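Local coordinates for protein Exo-arabinanase (Penicillium chrysogenum, PDB 3A72) that probably hydrolyses alpha-1,5-linked L-arabinan from a chain end, and binds arabinobiose in a sugar pocket, at residues T10-P15 with N342-S347; Y18-T23 with L338-R343. All coordinates share one frame; numbering follows the deposited sequence.

Contact 1 (T10-P15 with N342-S347); sequences TIFSPP and NRVSVS
The Arg343 side chain ends at Thr10, crossing its side chain at about a right angle. CB lies 3.6 Å from Phe12 O. CG stands between the backbone N and the carbonyl carbon (chi1 55°), and the chain bends at chi3 (-96°). NE and CZ lie beside Thr10 OG1, NE also near Thr10 CG2; NE is weakly bonded to water 1, which also bonds Thr10 OG1. NH2 donates to Thr10 OG1 at 3.2 Å in the guanidinium plane, and to Asn8 OD1 as well, so two oxygens of strand 6-10 hold NH2; an arginine is long enough for that.

The two segments pair through a classic beta bulge: Ile11 N (2.8 Å) and Phe12 N (3.2 Å) both donate to Val344 O, from the same face of its plane. Val344 N answers with a straight bond to Phe12 O at 2.9 Å. The bulge shifts the register by one between the Thr10-Ser345 and Phe12-Val344 pairs. Strand 6-10 is outermost in the last blade, whose other three strands are C-terminal: the ring closure of a six-bladed beta-propeller.

Branched apolar residues suit the buried side. Ile11 CB packs on Val344 CG1 (3.9 Å), Ile11 CD1 rests against Val346 CB and CG1, and Trp40 and Trp64 adjoin the cluster.

Contact 2 (Y18-T23 with L338-R343); sequences YIVPRT and LGENNR
Arg22 presents the edge of its guanidinium to Glu340: NH1 lies 2.9 Å from Glu340 O in a weak, bent hydrogen bond, and water 3 sits near the same plane, joining Arg22 NH2 to Glu340 OE1. One face of the group carries Val20 CG2, placed toward the rim. The extended chain from CG to NE carries the group to this carbonyl, while NH2 has a further partner in Ser16 O.

The second flat group, the Asn342 amide, donates through ND2 to Thr23 O, which lies 2.9 Å away and close to the amide plane; the bond runs nearly along the C=O axis, and ND2 also donates to Val336 O. An asparagine is apt here, since one amide nitrogen can tie two backbone carbonyls. Its CB packs against Thr23 OG1 (3.5 Å), a hydroxyl bonded to Ala334 O.

A cis peptide precedes Pro21, whose CA makes a CH...O contact with Gly339 O at 3.5 Å. Glycine suits position 339, where a side chain would run into Asn342 OD1. Water 2 bridges the segments with four bonds, donating to Pro21 O and Gly339 O and accepting from Arg22 NH1 and Asn342 N. Val20 CG1 leans on Gly339 O at 3.4 Å.

Both segments are propeller loops, 18-23 leading into the innermost strand of the first blade and 338-343 linking two strands of the last, near the sugar-binding pocket, with the Leu338 side chain about 6 Å from a bound arabinofuranose.

Overall arrangement
Both contacts are partly buried and join the start of the chain to its end, contact 1 by strand pairing and contact 2 by loops alone. They share Asn342 and Arg343, whose side chains serve them differently: the asparagine belongs mainly to contact 2, the arginine to contact 1. Contact 1 relies on backbone bonds of a bulged strand pair, an apolar layer and one arginine bond, as suits a sheet edge that closes the last blade. Contact 2 relies on side-chain-to-carbonyl bonds and bridging waters, as suits irregular loops on the pocket side. The two meet directly, Phe12 CD2 lying 3.8 Å from Thr23 CG2, so they pack against each other where the last blade adjoins the first.

Contact 1 (T10-P15 with N342-S347)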
loop_
_atom_site.group_PDB
_atom_site.type_symbol
_atom_site.label_atom_id
_atom_site.label_comp_id
_atom_site.label_asym_id
_atom_site.label_seq_id
_atom_site.Cartn_x
_atom_site.Cartn_y
_atom_site.Cartn_z
ATOM N N THR A 10 -10.519 17.376 1.408
ATOM C CA THR A 10 -9.402 17.377 2.340
ATOM C C THR A 10 -9.661 16.496 3.553
ATOM O O THR A 10 -10.638 16.688 4.283
ATOM C CB THR A 10 -9.154 18.761 2.889
ATOM O OG1 THR A 10 -9.022 19.647 1.863
ATOM C CG2 THR A 10 -7.858 18.822 3.676
ATOM N N ILE A 11 -8.807 15.530 3.761
ATOM C CA ILE A 11 -8.828 14.752 4.980
ATOM C C ILE A 11 -8.003 15.435 6.062
ATOM O O ILE A 11 -8.430 15.559 7.209
ATOM C CB ILE A 11 -8.286 13.304 4.745
ATOM C CG1 ILE A 11 -9.115 12.590 3.668
ATOM C CG2 ILE A 11 -8.246 12.557 6.067
ATOM C CD1 ILE A 11 -8.740 11.151 3.428
ATOM N N PHE A 12 -6.790 15.882 5.686
ATOM C CA PHE A 12 -5.884 16.542 6.615
ATOM C C PHE A 12 -4.961 17.486 5.870
ATOM O O PHE A 12 -4.296 17.072 4.889
ATOM C CB PHE A 12 -5.027 15.503 7.352
ATOM C CG PHE A 12 -3.983 16.055 8.290
ATOM C CD1 PHE A 12 -4.323 16.821 9.368
ATOM C CD2 PHE A 12 -2.648 15.788 8.077
ATOM C CE1 PHE A 12 -3.389 17.280 10.259
ATOM C CE2 PHE A 12 -1.688 16.239 8.953
ATOM C CZ PHE A 12 -2.052 16.985 10.044
ATOM N N SER A 13 -4.900 18.733 6.300
ATOM C CA SER A 13 -3.955 19.708 5.807
ATOM C C SER A 13 -2.937 19.972 6.891
ATOM O O SER A 13 -3.318 20.482 7.969
ATOM C CB SER A 13 -4.639 21.029 5.401
ATOM O OG SER A 13 -3.749 21.893 4.648
ATOM N N PRO A 14 -1.690 19.592 6.715
ATOM C CA PRO A 14 -0.738 19.615 7.815
ATOM C C PRO A 14 -0.313 21.046 8.173
ATOM O O PRO A 14 -0.255 21.934 7.306
ATOM C CB PRO A 14 0.443 18.857 7.293
ATOM C CG PRO A 14 0.421 19.063 5.805
ATOM C CD PRO A 14 -1.069 19.028 5.484
ATOM N N PRO A 15 0.044 21.228 9.452
ATOM C CA PRO A 15 0.612 22.528 9.862
ATOM C C PRO A 15 1.911 22.801 9.160
ATOM O O PRO A 15 2.683 21.887 8.815
ATOM C CB PRO A 15 0.883 22.330 11.340
ATOM C CG PRO A 15 0.201 21.129 11.818
ATOM C CD PRO A 15 -0.042 20.311 10.578
ATOM N N ASN A 342 2.212 19.383 0.508
ATOM C CA ASN A 342 1.426 18.156 0.558
ATOM C C ASN A 342 0.223 18.302 1.505
ATOM O O ASN A 342 0.292 19.003 2.509
ATOM C CB ASN A 342 2.286 16.983 1.028
ATOM C CG ASN A 342 3.220 16.456 -0.014
ATOM O OD1 ASN A 342 3.315 16.926 -1.158
ATOM N ND2 ASN A 342 3.943 15.392 0.364
ATOM N N ARG A 343 -0.827 17.559 1.172
ATOM C CA ARG A 343 -1.994 17.375 2.016
ATOM C C ARG A 343 -2.563 16.010 1.729
ATOM O O ARG A 343 -2.226 15.391 0.714
ATOM C CB ARG A 343 -3.045 18.498 1.804
ATOM C CG ARG A 343 -3.451 18.625 0.349
ATOM C CD ARG A 343 -4.410 19.811 0.200
ATOM N NE ARG A 343 -5.796 19.554 0.209
ATOM C CZ ARG A 343 -6.462 18.974 -0.790
ATOM N NH1 ARG A 343 -5.702 18.589 -1.823
ATOM N NH2 ARG A 343 -7.716 18.716 -0.959
ATOM N N VAL A 344 -3.447 15.555 2.605
ATOM C CA VAL A 344 -4.125 14.283 2.430
ATOM C C VAL A 344 -5.517 14.576 1.918
ATOM O O VAL A 344 -6.276 15.302 2.560
ATOM C CB VAL A 344 -4.176 13.479 3.746
ATOM C CG1 VAL A 344 -4.755 12.108 3.443
ATOM C CG2 VAL A 344 -2.804 13.386 4.379
ATOM N N SER A 345 -5.851 14.018 0.748
ATOM C CA SER A 345 -7.126 14.270 0.086
ATOM C C SER A 345 -7.684 12.965 -0.471
ATOM O O SER A 345 -6.990 11.961 -0.640
ATOM C CB SER A 345 -6.992 15.327 -0.985
ATOM O OG SER A 345 -6.208 14.908 -2.056
ATOM N N VAL A 346 -8.969 13.032 -0.840
ATOM C CA VAL A 346 -9.632 11.894 -1.409
ATOM C C VAL A 346 -10.707 12.337 -2.403
ATOM O O VAL A 346 -11.396 13.336 -2.203
ATOM C CB VAL A 346 -10.251 11.025 -0.280
ATOM C CG1 VAL A 346 -11.320 11.769 0.495
ATOM C CG2 VAL A 346 -10.782 9.705 -0.795
ATOM N N SER A 347 -10.802 11.541 -3.481
ATOM C CA SER A 347 -11.914 11.634 -4.426
ATOM C C SER A 347 -12.636 10.284 -4.453
ATOM O O SER A 347 -12.043 9.258 -4.150
ATOM C CB SER A 347 -11.422 12.006 -5.806
ATOM O OG SER A 347 -10.748 13.255 -5.826
HETATM O O HOH W 1 -6.677 21.816 2.068
#

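Contact 2 (Y18-T23 with L338-R343)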
loop_
_atom_site.group_PDB
_atom_site.type_symbol
_atom_site.label_atom_id
_atom_site.label_comp_id
_atom_site.label_asym_id
_atom_site.label_seq_id
_atom_site.Cartn_x
_atom_site.Cartn_y
_atom_site.Cartn_z
ATOM N N TYR A 18 5.140 21.149 10.402
ATOM C CA TYR A 18 5.527 19.789 10.092
ATOM C C TYR A 18 6.697 19.853 9.142
ATOM O O TYR A 18 6.912 20.815 8.421
ATOM C CB TYR A 18 4.347 19.010 9.500
ATOM C CG TYR A 18 3.385 18.401 10.470
ATOM C CD1 TYR A 18 3.170 18.867 11.736
ATOM C CD2 TYR A 18 2.661 17.278 10.025
ATOM C CE1 TYR A 18 2.262 18.267 12.599
ATOM C CE2 TYR A 18 1.780 16.687 10.886
ATOM C CZ TYR A 18 1.560 17.176 12.166
ATOM O OH TYR A 18 0.670 16.531 13.016
ATOM N N ILE A 19 7.491 18.766 9.127
ATOM C CA ILE A 19 8.720 18.736 8.342
ATOM C C ILE A 19 8.415 18.216 6.971
ATOM O O ILE A 19 7.863 17.113 6.886
ATOM C CB ILE A 19 9.730 17.830 9.089
ATOM C CG1 ILE A 19 9.933 18.369 10.510
ATOM C CG2 ILE A 19 11.007 17.747 8.339
ATOM C CD1 ILE A 19 10.830 17.536 11.310
ATOM N N VAL A 20 8.801 18.954 5.926
ATOM C CA VAL A 20 8.602 18.510 4.533
ATOM C C VAL A 20 9.057 17.067 4.401
ATOM O O VAL A 20 10.168 16.748 4.858
ATOM C CB VAL A 20 9.392 19.452 3.614
ATOM C CG1 VAL A 20 9.540 18.899 2.197
ATOM C CG2 VAL A 20 8.682 20.792 3.505
ATOM N N PRO A 21 8.249 16.171 3.851
ATOM C CA PRO A 21 7.048 16.419 3.062
ATOM C C PRO A 21 5.765 16.634 3.843
ATOM O O PRO A 21 4.731 16.894 3.220
ATOM C CB PRO A 21 6.947 15.119 2.250
ATOM C CG PRO A 21 7.445 14.058 3.181
ATOM C CD PRO A 21 8.647 14.734 3.821
ATOM N N ARG A 22 5.787 16.557 5.155
ATOM C CA ARG A 22 4.679 16.809 6.076
ATOM C C ARG A 22 3.694 15.639 6.166
ATOM O O ARG A 22 3.396 15.150 7.258
ATOM C CB ARG A 22 3.979 18.133 5.832
ATOM C CG ARG A 22 4.911 19.346 5.870
ATOM C CD ARG A 22 4.141 20.647 5.963
ATOM N NE ARG A 22 4.995 21.802 6.111
ATOM C CZ ARG A 22 5.493 22.520 5.114
ATOM N NH1 ARG A 22 5.263 22.187 3.825
ATOM N NH2 ARG A 22 6.233 23.587 5.422
ATOM N N THR A 23 3.195 15.224 4.994
ATOM C CA THR A 23 2.401 14.010 4.873
ATOM C C THR A 23 2.935 13.258 3.671
ATOM O O THR A 23 3.487 13.848 2.741
ATOM C CB THR A 23 0.896 14.311 4.678
ATOM O OG1 THR A 23 0.644 15.051 3.469
ATOM C CG2 THR A 23 0.349 15.159 5.793
ATOM N N LEU A 338 9.067 14.701 -1.043
ATOM C CA LEU A 338 9.667 15.965 -0.750
ATOM C C LEU A 338 8.759 17.134 -1.101
ATOM O O LEU A 338 9.224 18.272 -1.305
ATOM C CB LEU A 338 11.027 16.107 -1.460
ATOM C CG LEU A 338 12.010 15.011 -1.044
ATOM C CD1 LEU A 338 13.327 15.164 -1.761
ATOM C CD2 LEU A 338 12.276 15.008 0.469
ATOM N N GLY A 339 7.446 16.933 -1.077
ATOM C CA GLY A 339 6.558 17.978 -1.479
ATOM C C GLY A 339 6.523 19.140 -0.518
ATOM O O GLY A 339 6.497 18.937 0.661
ATOM N N GLU A 340 6.471 20.346 -1.064
ATOM C CA GLU A 340 6.409 21.571 -0.248
ATOM C C GLU A 340 4.996 21.966 0.133
ATOM O O GLU A 340 4.882 22.796 1.055
ATOM C CB GLU A 340 7.092 22.716 -1.029
ATOM C CG GLU A 340 8.595 22.498 -1.143
ATOM C CD GLU A 340 9.421 22.569 0.106
ATOM O OE1 GLU A 340 8.854 23.183 1.065
ATOM O OE2 GLU A 340 10.587 22.041 0.131
ATOM N N ASN A 341 3.978 21.333 -0.476
ATOM C CA ASN A 341 2.586 21.686 -0.195
ATOM C C ASN A 341 1.714 20.449 -0.134
ATOM O O ASN A 341 0.603 20.451 -0.669
ATOM C CB ASN A 341 2.027 22.672 -1.254
ATOM C CG ASN A 341 2.740 23.993 -1.245
ATOM O OD1 ASN A 341 2.572 24.698 -0.250
ATOM N ND2 ASN A 341 3.461 24.260 -2.304
ATOM N N ASN A 342 2.212 19.383 0.508
ATOM C CA ASN A 342 1.426 18.156 0.558
ATOM C C ASN A 342 0.223 18.302 1.505
ATOM O O ASN A 342 0.292 19.003 2.509
ATOM C CB ASN A 342 2.286 16.983 1.028
ATOM C CG ASN A 342 3.220 16.456 -0.014
ATOM O OD1 ASN A 342 3.315 16.926 -1.158
ATOM N ND2 ASN A 342 3.943 15.392 0.364
ATOM N N ARG A 343 -0.827 17.559 1.172
ATOM C CA ARG A 343 -1.994 17.375 2.016
ATOM C C ARG A 343 -2.563 16.010 1.729
ATOM O O ARG A 343 -2.226 15.391 0.714
ATOM C CB ARG A 343 -3.045 18.498 1.804
ATOM C CG ARG A 343 -3.451 18.625 0.349
ATOM C CD ARG A 343 -4.410 19.811 0.200
ATOM N NE ARG A 343 -5.796 19.554 0.209
ATOM C CZ ARG A 343 -6.462 18.974 -0.790
ATOM N NH1 ARG A 343 -5.702 18.589 -1.823
ATOM N NH2 ARG A 343 -7.716 18.716 -0.959
HETATM O O HOH W 2 4.550 19.594 2.432
HETATM O O HOH W 3 7.308 24.455 2.670
#